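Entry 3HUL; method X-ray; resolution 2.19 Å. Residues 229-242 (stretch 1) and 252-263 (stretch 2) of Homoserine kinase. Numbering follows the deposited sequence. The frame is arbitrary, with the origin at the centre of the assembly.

Stretch 1, residues 229-242: QIRDVAKNQGAYAA
Stretch 2 252-263: LVFAPRNLANKL

Residues 229-242 of homoserine kinase run from a helix through a glycine turn into the start of a strand, and residues 252-263 run from a strand through a proline corner into a second helix; together they bury 609 Å². The strands are antiparallel. Ala-241 faces Phe-254 as a hydrogen-bonded pair (CA-CA 5.3 Å), and Ala-242 faces Val-253 as a non-hydrogen-bonded pair (CA-CA 4.2 Å). Phe-254 N donates to Ala-241 O at 2.8 Å and 165°, while Tyr-240 N donates to Phe-254 O at 2.7 Å and 145°. Two CA-H...O contacts supplement them, Val-253 CA to Ala-241 O at 3.3 Å and Ala-242 CA to Leu-252 O at 3.1 Å.

Val-253 (chi1 t) is the main bump on the sheet face that it shares with Ala-242. Its CG1 rests against a pair of neighbouring methyls, 3.7 Å from Ala-234 CB and 3.8 Å from Ala-239 CB; its CG2 lies 3.7 Å from Ile-230 CG2 (chi1 m, chi2 t) and 4.1 Å from Ala-242 CB. The small alanine side chains thus leave room for the branched valine. Leu-263 (chi1 -102°, chi2 t) enters the same cluster from the second helix, with CD1 3.9 Å from Ala-239 CB and CD2 4.2 Å from Ala-234 CB. On the other face of the sheet lie Ala-241 and Phe-254 (chi1 m, chi2 -104°), the ring of Phe-254 turning an edge to Ala-241 O.

The first helix closes in a Schellman motif: Gly-238 has phi/psi of 115/12, Gly-238 N bonds to Lys-235 O at 3.1 Å, and Ala-239 N bonds to Ala-234 O at 3.1 Å. Residues 235-238 form a type I turn. The positive phi alone calls for glycine, since a CB would jam against the preceding carbonyl. It would also lie only 3.3 Å from Leu-259 CD1, so the bare backbone makes room for that leucine (chi1 m, chi2 t), whose CD1 approaches Gln-237 O to 3.2 Å and Gly-238 C to 3.7 Å. Ala-239 then extends at -69/155, its CB 4.1 Å from Ala-255 CB.

The CA-to-CB bond of Tyr-240 (phi/psi -79/-37, chi1 m, chi2 -54°) points sideways to the other stretch, but its ring reaches the proline corner. Pro-256, C-gamma exo at -49/144, sets CD over one ring face, 3.8 Å from the Tyr-240 ring centroid and 24° off the normal, a CH-pi contact. Pro-256 CD also packs 3.2 Å from Gly-238 O, so the CD corner of the proline ring meets both the tyrosine face and the glycine carbonyl.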

ATOM      1  N   GLN A 229      21.019 -25.436 -10.224  1.00 38.20           N
ATOM      2  CA  GLN A 229      21.088 -26.375  -9.112  1.00 36.72           C
ATOM      3  C   GLN A 229      20.666 -25.703  -7.801  1.00 35.39           C
ATOM      4  O   GLN A 229      19.931 -26.281  -7.014  1.00 34.07           O
ATOM      5  CB  GLN A 229      22.525 -26.925  -9.007  1.00 37.22           C
ATOM      6  CG  GLN A 229      22.895 -27.639  -7.705  1.00 38.46           C
ATOM      7  CD  GLN A 229      24.408 -27.749  -7.510  1.00 42.84           C
ATOM      8  OE1 GLN A 229      25.164 -26.854  -7.904  1.00 44.97           O
ATOM      9  NE2 GLN A 229      24.852 -28.838  -6.894  1.00 41.72           N
ATOM     10  N   ILE A 230      21.159 -24.484  -7.581  1.00 34.59           N
ATOM     11  CA  ILE A 230      20.781 -23.682  -6.429  1.00 33.76           C
ATOM     12  C   ILE A 230      19.267 -23.408  -6.450  1.00 33.87           C
ATOM     13  O   ILE A 230      18.596 -23.638  -5.452  1.00 33.99           O
ATOM     14  CB  ILE A 230      21.603 -22.368  -6.360  1.00 33.87           C
ATOM     15  CG1 ILE A 230      23.050 -22.685  -5.972  1.00 30.96           C
ATOM     16  CG2 ILE A 230      20.954 -21.342  -5.380  1.00 32.57           C
ATOM     17  CD1 ILE A 230      24.000 -21.501  -6.054  1.00 29.02           C
ATOM     18  N   ARG A 231      18.748 -22.971  -7.596  1.00 33.65           N
ATOM     19  CA  ARG A 231      17.302 -22.826  -7.824  1.00 34.21           C
ATOM     20  C   ARG A 231      16.490 -24.063  -7.482  1.00 34.36           C
ATOM     21  O   ARG A 231      15.538 -23.994  -6.698  1.00 34.08           O
ATOM     22  CB  ARG A 231      17.006 -22.453  -9.280  1.00 34.01           C
ATOM     23  CG  ARG A 231      16.873 -21.000  -9.491  1.00 33.61           C
ATOM     24  CD  ARG A 231      16.778 -20.575 -10.955  1.00 33.39           C
ATOM     25  NE  ARG A 231      17.166 -19.168 -11.018  1.00 33.81           N
ATOM     26  CZ  ARG A 231      17.662 -18.534 -12.075  1.00 34.57           C
ATOM     27  NH1 ARG A 231      17.867 -19.173 -13.212  1.00 35.94           N
ATOM     28  NH2 ARG A 231      17.972 -17.249 -11.979  1.00 35.91           N
ATOM     29  N   ASP A 232      16.866 -25.195  -8.085  1.00 34.87           N
ATOM     30  CA  ASP A 232      16.162 -26.467  -7.875  1.00 34.69           C
ATOM     31  C   ASP A 232      16.010 -26.768  -6.404  1.00 33.34           C
ATOM     32  O   ASP A 232      14.910 -27.027  -5.930  1.00 33.53           O
ATOM     33  CB  ASP A 232      16.913 -27.633  -8.532  1.00 36.29           C
ATOM     34  CG  ASP A 232      16.758 -27.656 -10.034  1.00 39.70           C
ATOM     35  OD1 ASP A 232      15.873 -26.952 -10.564  1.00 44.41           O
ATOM     36  OD2 ASP A 232      17.535 -28.383 -10.690  1.00 45.08           O
ATOM     37  N   VAL A 233      17.123 -26.692  -5.688  1.00 31.31           N
ATOM     38  CA  VAL A 233      17.172 -26.975  -4.259  1.00 29.63           C
ATOM     39  C   VAL A 233      16.387 -25.983  -3.393  1.00 28.58           C
ATOM     40  O   VAL A 233      15.605 -26.388  -2.532  1.00 27.45           O
ATOM     41  CB  VAL A 233      18.638 -27.018  -3.790  1.00 29.02           C
ATOM     42  CG1 VAL A 233      18.725 -27.037  -2.259  1.00 27.34           C
ATOM     43  CG2 VAL A 233      19.360 -28.208  -4.467  1.00 30.50           C
ATOM     44  N   ALA A 234      16.642 -24.695  -3.611  1.00 27.56           N
ATOM     45  CA  ALA A 234      16.004 -23.637  -2.851  1.00 27.14           C
ATOM     46  C   ALA A 234      14.512 -23.589  -3.093  1.00 26.73           C
ATOM     47  O   ALA A 234      13.752 -23.616  -2.162  1.00 27.19           O
ATOM     48  CB  ALA A 234      16.645 -22.298  -3.167  1.00 27.21           C
ATOM     49  N   LYS A 235      14.097 -23.530  -4.349  1.00 27.44           N
ATOM     50  CA  LYS A 235      12.689 -23.364  -4.699  1.00 27.90           C
ATOM     51  C   LYS A 235      11.891 -24.620  -4.410  1.00 28.02           C
ATOM     52  O   LYS A 235      10.703 -24.548  -4.101  1.00 26.14           O
ATOM     53  CB  LYS A 235      12.557 -22.963  -6.164  1.00 28.04           C
ATOM     54  CG  LYS A 235      13.043 -21.518  -6.372  1.00 30.69           C
ATOM     55  CD  LYS A 235      13.701 -21.294  -7.711  1.00 34.65           C
ATOM     56  CE  LYS A 235      12.688 -21.221  -8.821  1.00 37.16           C
ATOM     57  NZ  LYS A 235      11.587 -20.366  -8.385  1.00 37.09           N
ATOM     58  N   ASN A 236      12.545 -25.779  -4.471  1.00 27.99           N
ATOM     59  CA  ASN A 236      11.809 -26.982  -4.093  1.00 29.63           C
ATOM     60  C   ASN A 236      11.489 -27.079  -2.602  1.00 29.08           C
ATOM     61  O   ASN A 236      10.705 -27.937  -2.227  1.00 29.34           O
ATOM     62  CB  ASN A 236      12.457 -28.252  -4.604  1.00 29.79           C
ATOM     63  CG  ASN A 236      13.707 -28.555  -3.917  1.00 31.67           C
ATOM     64  OD1 ASN A 236      13.810 -28.458  -2.718  1.00 35.20           O
ATOM     65  ND2 ASN A 236      14.704 -28.932  -4.685  1.00 40.32           N
ATOM     66  N   GLN A 237      12.104 -26.218  -1.779  1.00 28.75           N
ATOM     67  CA  GLN A 237      11.742 -26.087  -0.361  1.00 29.20           C
ATOM     68  C   GLN A 237      10.876 -24.839  -0.058  1.00 28.99           C
ATOM     69  O   GLN A 237      10.429 -24.645   1.074  1.00 28.51           O
ATOM     70  CB  GLN A 237      12.983 -26.079   0.532  1.00 29.54           C
ATOM     71  CG  GLN A 237      13.921 -27.279   0.335  1.00 31.11           C
ATOM     72  CD  GLN A 237      15.197 -27.152   1.154  1.00 31.20           C
ATOM     73  OE1 GLN A 237      15.163 -26.808   2.332  1.00 34.03           O
ATOM     74  NE2 GLN A 237      16.322 -27.440   0.533  1.00 30.82           N
ATOM     75  N   GLY A 238      10.628 -24.010  -1.070  1.00 28.28           N
ATOM     76  CA  GLY A 238       9.704 -22.889  -0.926  1.00 27.70           C
ATOM     77  C   GLY A 238      10.360 -21.525  -1.056  1.00 27.53           C
ATOM     78  O   GLY A 238       9.762 -20.507  -0.705  1.00 28.30           O
ATOM     79  N   ALA A 239      11.607 -21.492  -1.525  1.00 26.55           N
ATOM     80  CA  ALA A 239      12.268 -20.214  -1.780  1.00 25.18           C
ATOM     81  C   ALA A 239      11.574 -19.561  -2.989  1.00 24.47           C
ATOM     82  O   ALA A 239      10.980 -20.250  -3.822  1.00 23.43           O
ATOM     83  CB  ALA A 239      13.761 -20.401  -2.021  1.00 23.81           C
ATOM     84  N   TYR A 240      11.647 -18.236  -3.068  1.00 24.59           N
ATOM     85  CA  TYR A 240      11.041 -17.501  -4.185  1.00 23.69           C
ATOM     86  C   TYR A 240      11.853 -17.521  -5.461  1.00 23.80           C
ATOM     87  O   TYR A 240      11.304 -17.579  -6.557  1.00 24.20           O
ATOM     88  CB  TYR A 240      10.813 -16.051  -3.779  1.00 24.01           C
ATOM     89  CG  TYR A 240      10.084 -15.891  -2.469  1.00 22.65           C
ATOM     90  CD1 TYR A 240       8.849 -16.513  -2.261  1.00 22.97           C
ATOM     91  CD2 TYR A 240      10.605 -15.076  -1.455  1.00 22.09           C
ATOM     92  CE1 TYR A 240       8.160 -16.371  -1.043  1.00 24.25           C
ATOM     93  CE2 TYR A 240       9.908 -14.909  -0.219  1.00 20.60           C
ATOM     94  CZ  TYR A 240       8.704 -15.554  -0.033  1.00 23.38           C
ATOM     95  OH  TYR A 240       8.012 -15.390   1.148  1.00 25.84           O
ATOM     96  N   ALA A 241      13.169 -17.464  -5.321  1.00 23.81           N
ATOM     97  CA  ALA A 241      14.036 -17.146  -6.447  1.00 24.50           C
ATOM     98  C   ALA A 241      15.503 -17.222  -6.019  1.00 24.24           C
ATOM     99  O   ALA A 241      15.814 -17.075  -4.846  1.00 23.04           O
ATOM    100  CB  ALA A 241      13.723 -15.721  -6.941  1.00 24.20           C
ATOM    101  N   ALA A 242      16.377 -17.431  -6.992  1.00 24.89           N
ATOM    102  CA  ALA A 242      17.817 -17.311  -6.810  1.00 26.53           C
ATOM    103  C   ALA A 242      18.312 -16.478  -8.000  1.00 27.51           C
ATOM    104  O   ALA A 242      17.991 -16.789  -9.154  1.00 28.08           O
ATOM    105  CB  ALA A 242      18.505 -18.709  -6.770  1.00 26.35           C
ATOM    106  N   LEU A 252      22.089 -14.515  -4.741  1.00 26.81           N
ATOM    107  CA  LEU A 252      21.144 -14.405  -3.644  1.00 26.28           C
ATOM    108  C   LEU A 252      19.946 -15.312  -3.839  1.00 25.26           C
ATOM    109  O   LEU A 252      19.400 -15.419  -4.942  1.00 25.16           O
ATOM    110  CB  LEU A 252      20.673 -12.955  -3.440  1.00 26.10           C
ATOM    111  CG  LEU A 252      21.726 -11.926  -3.053  1.00 28.43           C
ATOM    112  CD1 LEU A 252      21.181 -10.518  -3.282  1.00 30.65           C
ATOM    113  CD2 LEU A 252      22.223 -12.084  -1.603  1.00 30.93           C
ATOM    114  N   VAL A 253      19.546 -15.962  -2.749  1.00 23.99           N
ATOM    115  CA  VAL A 253      18.360 -16.770  -2.725  1.00 23.07           C
ATOM    116  C   VAL A 253      17.360 -15.976  -1.899  1.00 23.14           C
ATOM    117  O   VAL A 253      17.649 -15.568  -0.788  1.00 23.09           O
ATOM    118  CB  VAL A 253      18.622 -18.157  -2.062  1.00 23.48           C
ATOM    119  CG1 VAL A 253      17.313 -18.954  -1.834  1.00 22.23           C
ATOM    120  CG2 VAL A 253      19.649 -18.993  -2.886  1.00 22.89           C
ATOM    121  N   PHE A 254      16.179 -15.751  -2.449  1.00 23.04           N
ATOM    122  CA  PHE A 254      15.140 -15.021  -1.710  1.00 23.19           C
ATOM    123  C   PHE A 254      14.157 -16.053  -1.137  1.00 21.66           C
ATOM    124  O   PHE A 254      13.687 -16.909  -1.866  1.00 22.58           O
ATOM    125  CB  PHE A 254      14.422 -14.011  -2.638  1.00 22.36           C
ATOM    126  CG  PHE A 254      15.318 -12.872  -3.142  1.00 23.40           C
ATOM    127  CD1 PHE A 254      15.210 -11.585  -2.597  1.00 22.31           C
ATOM    128  CD2 PHE A 254      16.244 -13.089  -4.160  1.00 21.35           C
ATOM    129  CE1 PHE A 254      16.048 -10.528  -3.045  1.00 23.42           C
ATOM    130  CE2 PHE A 254      17.077 -12.053  -4.638  1.00 23.42           C
ATOM    131  CZ  PHE A 254      16.979 -10.756  -4.067  1.00 23.74           C
ATOM    132  N   ALA A 255      13.836 -15.963   0.148  1.00 21.92           N
ATOM    133  CA  ALA A 255      13.017 -17.007   0.802  1.00 22.64           C
ATOM    134  C   ALA A 255      12.179 -16.484   1.943  1.00 22.48           C
ATOM    135  O   ALA A 255      12.569 -15.538   2.602  1.00 22.59           O
ATOM    136  CB  ALA A 255      13.945 -18.128   1.343  1.00 22.72           C
ATOM    137  N   PRO A 256      11.028 -17.120   2.202  1.00 23.22           N
ATOM    138  CA  PRO A 256      10.251 -16.795   3.395  1.00 23.88           C
ATOM    139  C   PRO A 256      11.177 -16.801   4.619  1.00 24.84           C
ATOM    140  O   PRO A 256      12.123 -17.635   4.703  1.00 23.41           O
ATOM    141  CB  PRO A 256       9.273 -17.955   3.502  1.00 24.10           C
ATOM    142  CG  PRO A 256       9.104 -18.433   2.112  1.00 23.99           C
ATOM    143  CD  PRO A 256      10.420 -18.217   1.428  1.00 23.69           C
ATOM    144  N   ARG A 257      10.930 -15.890   5.552  1.00 25.51           N
ATOM    145  CA  ARG A 257      11.769 -15.820   6.738  1.00 27.85           C
ATOM    146  C   ARG A 257      11.811 -17.082   7.582  1.00 27.11           C
ATOM    147  O   ARG A 257      12.847 -17.379   8.162  1.00 27.52           O
ATOM    148  CB  ARG A 257      11.415 -14.648   7.639  1.00 29.13           C
ATOM    149  CG  ARG A 257      12.539 -13.641   7.705  1.00 35.20           C
ATOM    150  CD  ARG A 257      12.623 -12.995   9.066  1.00 43.36           C
ATOM    151  NE  ARG A 257      12.146 -11.621   8.984  1.00 49.53           N
ATOM    152  CZ  ARG A 257      12.423 -10.677   9.879  1.00 52.00           C
ATOM    153  NH1 ARG A 257      13.168 -10.961  10.939  1.00 52.37           N
ATOM    154  NH2 ARG A 257      11.951  -9.442   9.705  1.00 53.30           N
ATOM    155  N   ASN A 258      10.709 -17.815   7.666  1.00 26.97           N
ATOM    156  CA  ASN A 258      10.689 -19.020   8.500  1.00 26.85           C
ATOM    157  C   ASN A 258      11.635 -20.090   7.947  1.00 26.71           C
ATOM    158  O   ASN A 258      12.031 -20.973   8.664  1.00 25.96           O
ATOM    159  CB  ASN A 258       9.267 -19.577   8.649  1.00 26.02           C
ATOM    160  CG  ASN A 258       8.708 -20.096   7.343  1.00 25.86           C
ATOM    161  OD1 ASN A 258       8.267 -19.340   6.489  1.00 27.95           O
ATOM    162  ND2 ASN A 258       8.702 -21.392   7.195  1.00 27.90           N
ATOM    163  N   LEU A 259      12.004 -19.963   6.675  1.00 27.08           N
ATOM    164  CA  LEU A 259      12.837 -20.942   5.990  1.00 28.06           C
ATOM    165  C   LEU A 259      14.323 -20.615   6.033  1.00 28.51           C
ATOM    166  O   LEU A 259      15.140 -21.444   5.645  1.00 28.84           O
ATOM    167  CB  LEU A 259      12.432 -21.051   4.526  1.00 27.67           C
ATOM    168  CG  LEU A 259      11.336 -22.004   4.073  1.00 30.22           C
ATOM    169  CD1 LEU A 259      11.243 -21.929   2.566  1.00 26.92           C
ATOM    170  CD2 LEU A 259      11.646 -23.459   4.531  1.00 31.15           C
ATOM    171  N   ALA A 260      14.673 -19.411   6.474  1.00 28.71           N
ATOM    172  CA  ALA A 260      16.057 -18.927   6.403  1.00 29.53           C
ATOM    173  C   ALA A 260      17.105 -19.931   6.925  1.00 30.11           C
ATOM    174  O   ALA A 260      18.026 -20.320   6.199  1.00 30.32           O
ATOM    175  CB  ALA A 260      16.190 -17.584   7.152  1.00 29.24           C
ATOM    176  N   ASN A 261      16.980 -20.317   8.190  1.00 30.61           N
ATOM    177  CA  ASN A 261      17.996 -21.158   8.863  1.00 31.16           C
ATOM    178  C   ASN A 261      18.157 -22.517   8.181  1.00 30.87           C
ATOM    179  O   ASN A 261      19.283 -22.968   7.918  1.00 31.28           O
ATOM    180  CB  ASN A 261      17.626 -21.348  10.349  1.00 31.16           C
ATOM    181  CG  ASN A 261      17.783 -20.066  11.153  1.00 33.52           C
ATOM    182  OD1 ASN A 261      18.245 -19.051  10.634  1.00 32.78           O
ATOM    183  ND2 ASN A 261      17.402 -20.104  12.421  1.00 35.88           N
ATOM    184  N   LYS A 262      17.021 -23.149   7.886  1.00 30.03           N
ATOM    185  CA  LYS A 262      17.007 -24.470   7.321  1.00 30.38           C
ATOM    186  C   LYS A 262      17.490 -24.412   5.851  1.00 30.82           C
ATOM    187  O   LYS A 262      18.136 -25.362   5.370  1.00 29.50           O
ATOM    188  CB  LYS A 262      15.629 -25.157   7.530  1.00 30.33           C
ATOM    189  CG  LYS A 262      14.584 -24.962   6.451  1.00 31.18           C
ATOM    190  N   LEU A 263      17.209 -23.286   5.162  1.00 29.81           N
ATOM    191  CA  LEU A 263      17.744 -23.060   3.816  1.00 29.36           C
ATOM    192  C   LEU A 263      19.234 -22.837   3.794  1.00 28.83           C
ATOM    193  O   LEU A 263      19.900 -23.313   2.888  1.00 29.65           O
ATOM    194  CB  LEU A 263      17.065 -21.889   3.102  1.00 30.06           C
ATOM    195  CG  LEU A 263      16.026 -22.298   2.067  1.00 31.12           C
ATOM    196  CD1 LEU A 263      15.368 -21.072   1.472  1.00 30.59           C
ATOM    197  CD2 LEU A 263      16.708 -23.120   0.969  1.00 29.86           C
TER